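Local coordinates for putative uncharacterized protein PH1404 (Pyrococcus horikoshii, PDB 3AF6) that probably terminates archaeal transcription as a zinc-dependent ribonuclease that cuts nascent RNA where it leaves RNA polymerase, at residues A[15-23]-A[34-44]. Sequence-based numbering, arbitrary orientation.
Sequences LRDIRAVVN and EIEFEGPELVI
In the first KH domain of the N-terminal region (KHa), whose order of helix, strand, strand, helix, strand is consistent with a type II KH fold, helix 11-22 lies across one face of the three-stranded sheet, and Leu15, Ile18, Arg19 and Val22 carry it over the hairpin of strands 32-38 and 41-46. The short axes of 15-22 and 34-38 approach to 9.4 Å at an angle of 128°. Ile35, Leu42 and Ile44 point their CB atoms toward the helix, and Phe37 brings the end of its ring nearer. Apolar side chains suit this layer, buried between helix and sheet. Leu15 passes alongside Phe37, its CD2 lying 3.5 Å from Phe37 CE2, while the same methyl also reaches Leu42 CD1. That Leu42 methyl in turn rests over one face of the Phe37 ring, offset toward the rim. One turn further on, Ile18 slides past Leu42, with Ile18 CG2 3.7 Å from Leu42 CD2; Leu66 of helix 59-66 touches both residues and extends the core. Val22 meets the sheet tip to tip with both branches: CG1 faces Ile35 CD1, whereas CG2, anti to the backbone N, is directed to Ile44 CD1 at 3.5 Å. The fork of a valine thus lets one short side chain touch both isoleucines at once. Arg19 is exposed, and its long aliphatic chain, extended from CG to NE (chi3 167°), can lie along Ile35 while the charged end stays at the border and brings its guanidinium edge to a strand carbonyl. Asn23, just past the helix, turns back so that its ND2 donates to Arg19 O at 3.1 Å. Ile35 O accepts two N-H groups of Arg19: a weak bond from NE at 3.2 Å and a firmer one from NH2 at 2.7 Å, the latter donor standing 43° out of the carbonyl plane.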
loop_
_atom_site.group_PDB
_atom_site.type_symbol
_atom_site.label_atom_id
_atom_site.label_comp_id
_atom_site.label_asym_id
_atom_site.label_seq_id
_atom_site.Cartn_x
_atom_site.Cartn_y
_atom_site.Cartn_z
ATOM N N LEU A 15 -6.447 -31.258 -9.977
ATOM C CA LEU A 15 -7.862 -30.963 -9.759
ATOM C C LEU A 15 -8.625 -32.280 -9.822
ATOM O O LEU A 15 -9.624 -32.478 -9.133
ATOM C CB LEU A 15 -8.387 -30.019 -10.849
ATOM C CG LEU A 15 -8.075 -28.526 -10.736
ATOM C CD1 LEU A 15 -8.461 -27.816 -12.022
ATOM C CD2 LEU A 15 -8.828 -27.940 -9.559
ATOM N N ARG A 16 -8.132 -33.177 -10.663
ATOM C CA ARG A 16 -8.729 -34.488 -10.850
ATOM C C ARG A 16 -8.703 -35.267 -9.533
ATOM O O ARG A 16 -9.459 -36.218 -9.346
ATOM C CB ARG A 16 -7.953 -35.225 -11.940
ATOM C CG ARG A 16 -8.593 -36.481 -12.478
ATOM C CD ARG A 16 -7.819 -36.941 -13.696
ATOM N NE ARG A 16 -7.964 -36.003 -14.808
ATOM C CZ ARG A 16 -6.998 -35.698 -15.671
ATOM N NH1 ARG A 16 -7.236 -34.837 -16.652
ATOM N NH2 ARG A 16 -5.791 -36.236 -15.544
ATOM N N ASP A 17 -7.827 -34.858 -8.620
ATOM C CA ASP A 17 -7.727 -35.509 -7.317
ATOM C C ASP A 17 -8.476 -34.673 -6.286
ATOM O O ASP A 17 -8.918 -35.183 -5.259
ATOM C CB ASP A 17 -6.262 -35.669 -6.902
ATOM C CG ASP A 17 -5.481 -36.550 -7.856
ATOM O OD1 ASP A 17 -4.298 -36.840 -7.571
ATOM O OD2 ASP A 17 -6.049 -36.949 -8.895
ATOM N N ILE A 18 -8.606 -33.380 -6.566
ATOM C CA ILE A 18 -9.331 -32.475 -5.683
ATOM C C ILE A 18 -10.807 -32.815 -5.864
ATOM O O ILE A 18 -11.546 -33.009 -4.899
ATOM C CB ILE A 18 -9.116 -30.986 -6.081
ATOM C CG1 ILE A 18 -7.646 -30.587 -5.898
ATOM C CG2 ILE A 18 -10.025 -30.086 -5.251
ATOM C CD1 ILE A 18 -7.183 -30.553 -4.454
ATOM N N ARG A 19 -11.217 -32.897 -7.125
ATOM C CA ARG A 19 -12.592 -33.212 -7.479
ATOM C C ARG A 19 -12.999 -34.591 -6.973
ATOM O O ARG A 19 -14.184 -34.876 -6.805
ATOM C CB ARG A 19 -12.763 -33.129 -8.999
ATOM C CG ARG A 19 -12.586 -31.717 -9.544
ATOM C CD ARG A 19 -12.595 -31.675 -11.066
ATOM N NE ARG A 19 -12.726 -30.305 -11.559
ATOM C CZ ARG A 19 -12.718 -29.960 -12.842
ATOM N NH1 ARG A 19 -12.579 -30.888 -13.778
ATOM N NH2 ARG A 19 -12.865 -28.688 -13.190
ATOM N N ALA A 20 -12.010 -35.440 -6.717
ATOM C CA ALA A 20 -12.278 -36.786 -6.229
ATOM C C ALA A 20 -12.539 -36.795 -4.726
ATOM O O ALA A 20 -13.118 -37.742 -4.196
ATOM C CB ALA A 20 -11.111 -37.696 -6.559
ATOM N N VAL A 21 -12.112 -35.739 -4.041
ATOM C CA VAL A 21 -12.301 -35.646 -2.600
ATOM C C VAL A 21 -13.404 -34.656 -2.252
ATOM O O VAL A 21 -14.006 -34.738 -1.182
ATOM C CB VAL A 21 -10.995 -35.218 -1.889
ATOM C CG1 VAL A 21 -10.598 -33.827 -2.330
ATOM C CG2 VAL A 21 -11.177 -35.271 -0.382
ATOM N N VAL A 22 -13.665 -33.717 -3.157
ATOM C CA VAL A 22 -14.712 -32.724 -2.936
ATOM C C VAL A 22 -16.069 -33.382 -3.171
ATOM O O VAL A 22 -16.960 -33.309 -2.323
ATOM C CB VAL A 22 -14.550 -31.515 -3.885
ATOM C CG1 VAL A 22 -14.555 -31.979 -5.324
ATOM C CG2 VAL A 22 -15.665 -30.513 -3.648
ATOM N N ASN A 23 -16.217 -34.029 -4.326
ATOM C CA ASN A 23 -17.451 -34.728 -4.670
ATOM C C ASN A 23 -17.528 -35.984 -3.804
ATOM O O ASN A 23 -18.203 -36.952 -4.149
ATOM C CB ASN A 23 -17.453 -35.129 -6.153
ATOM C CG ASN A 23 -17.721 -33.956 -7.085
ATOM O OD1 ASN A 23 -18.781 -33.332 -7.030
ATOM N ND2 ASN A 23 -16.762 -33.656 -7.953
ATOM N N GLU A 34 -18.844 -27.099 -11.640
ATOM C CA GLU A 34 -17.427 -26.955 -11.955
ATOM C C GLU A 34 -16.591 -26.627 -10.733
ATOM O O GLU A 34 -17.089 -26.083 -9.748
ATOM C CB GLU A 34 -17.212 -25.859 -13.001
ATOM C CG GLU A 34 -15.748 -25.670 -13.391
ATOM C CD GLU A 34 -15.514 -24.452 -14.263
ATOM O OE1 GLU A 34 -14.358 -24.237 -14.682
ATOM O OE2 GLU A 34 -16.482 -23.709 -14.528
ATOM N N ILE A 35 -15.309 -26.966 -10.817
ATOM C CA ILE A 35 -14.354 -26.699 -9.753
ATOM C C ILE A 35 -13.051 -26.297 -10.427
ATOM O O ILE A 35 -12.356 -27.132 -11.000
ATOM C CB ILE A 35 -14.114 -27.944 -8.879
ATOM C CG1 ILE A 35 -15.438 -28.413 -8.279
ATOM C CG2 ILE A 35 -13.143 -27.616 -7.756
ATOM C CD1 ILE A 35 -15.316 -29.646 -7.414
ATOM N N GLU A 36 -12.740 -25.010 -10.370
ATOM C CA GLU A 36 -11.525 -24.483 -10.980
ATOM C C GLU A 36 -10.710 -23.682 -9.973
ATOM O O GLU A 36 -11.156 -23.437 -8.852
ATOM C CB GLU A 36 -11.887 -23.586 -12.165
ATOM C CG GLU A 36 -12.941 -22.536 -11.835
ATOM C CD GLU A 36 -13.091 -21.484 -12.922
ATOM O OE1 GLU A 36 -13.141 -21.866 -14.113
ATOM O OE2 GLU A 36 -13.168 -20.279 -12.580
ATOM N N PHE A 37 -9.509 -23.281 -10.379
ATOM C CA PHE A 37 -8.641 -22.484 -9.520
ATOM C C PHE A 37 -8.728 -21.021 -9.933
ATOM O O PHE A 37 -8.615 -20.698 -11.114
ATOM C CB PHE A 37 -7.186 -22.949 -9.634
ATOM C CG PHE A 37 -6.822 -24.067 -8.697
ATOM C CD1 PHE A 37 -6.946 -23.908 -7.322
ATOM C CD2 PHE A 37 -6.326 -25.268 -9.185
ATOM C CE1 PHE A 37 -6.576 -24.931 -6.446
ATOM C CE2 PHE A 37 -5.955 -26.294 -8.318
ATOM C CZ PHE A 37 -6.080 -26.124 -6.948
ATOM N N GLU A 38 -8.954 -20.144 -8.964
ATOM C CA GLU A 38 -9.019 -18.708 -9.224
ATOM C C GLU A 38 -7.967 -18.073 -8.340
ATOM O O GLU A 38 -8.167 -17.939 -7.132
ATOM C CB GLU A 38 -10.395 -18.140 -8.874
ATOM C CG GLU A 38 -11.333 -18.021 -10.061
ATOM C CD GLU A 38 -12.668 -17.415 -9.683
ATOM O OE1 GLU A 38 -12.684 -16.287 -9.132
ATOM O OE2 GLU A 38 -13.700 -18.070 -9.944
ATOM N N GLY A 39 -6.848 -17.680 -8.942
ATOM C CA GLY A 39 -5.783 -17.105 -8.150
ATOM C C GLY A 39 -5.488 -18.149 -7.092
ATOM O O GLY A 39 -5.727 -19.334 -7.324
ATOM N N PRO A 40 -4.995 -17.751 -5.915
ATOM C CA PRO A 40 -4.682 -18.699 -4.840
ATOM C C PRO A 40 -5.840 -19.620 -4.440
ATOM O O PRO A 40 -5.630 -20.801 -4.164
ATOM C CB PRO A 40 -4.267 -17.788 -3.688
ATOM C CG PRO A 40 -3.672 -16.616 -4.392
ATOM C CD PRO A 40 -4.641 -16.380 -5.523
ATOM N N GLU A 41 -7.059 -19.081 -4.424
ATOM C CA GLU A 41 -8.231 -19.851 -4.010
ATOM C C GLU A 41 -8.886 -20.801 -5.009
ATOM O O GLU A 41 -8.802 -20.624 -6.221
ATOM C CB GLU A 41 -9.296 -18.908 -3.431
ATOM C CG GLU A 41 -9.441 -17.576 -4.148
ATOM C CD GLU A 41 -10.483 -16.673 -3.500
ATOM O OE1 GLU A 41 -11.678 -17.029 -3.535
ATOM O OE2 GLU A 41 -10.109 -15.614 -2.952
ATOM N N LEU A 42 -9.538 -21.820 -4.457
ATOM C CA LEU A 42 -10.241 -22.836 -5.229
ATOM C C LEU A 42 -11.723 -22.485 -5.290
ATOM O O LEU A 42 -12.342 -22.200 -4.267
ATOM C CB LEU A 42 -10.073 -24.206 -4.567
ATOM C CG LEU A 42 -10.846 -25.380 -5.172
ATOM C CD1 LEU A 42 -10.384 -25.647 -6.596
ATOM C CD2 LEU A 42 -10.637 -26.608 -4.305
ATOM N N VAL A 43 -12.288 -22.510 -6.491
ATOM C CA VAL A 43 -13.693 -22.181 -6.674
ATOM C C VAL A 43 -14.534 -23.401 -7.043
ATOM O O VAL A 43 -14.270 -24.081 -8.039
ATOM C CB VAL A 43 -13.864 -21.108 -7.761
ATOM C CG1 VAL A 43 -15.333 -20.762 -7.922
ATOM C CG2 VAL A 43 -13.061 -19.871 -7.397
ATOM N N ILE A 44 -15.552 -23.664 -6.225
ATOM C CA ILE A 44 -16.459 -24.790 -6.434
ATOM C C ILE A 44 -17.876 -24.291 -6.711
ATOM O O ILE A 44 -18.635 -24.007 -5.782
ATOM C CB ILE A 44 -16.502 -25.709 -5.191
ATOM C CG1 ILE A 44 -15.101 -26.249 -4.886
ATOM C CG2 ILE A 44 -17.475 -26.852 -5.429
ATOM C CD1 ILE A 44 -15.022 -27.096 -3.627
#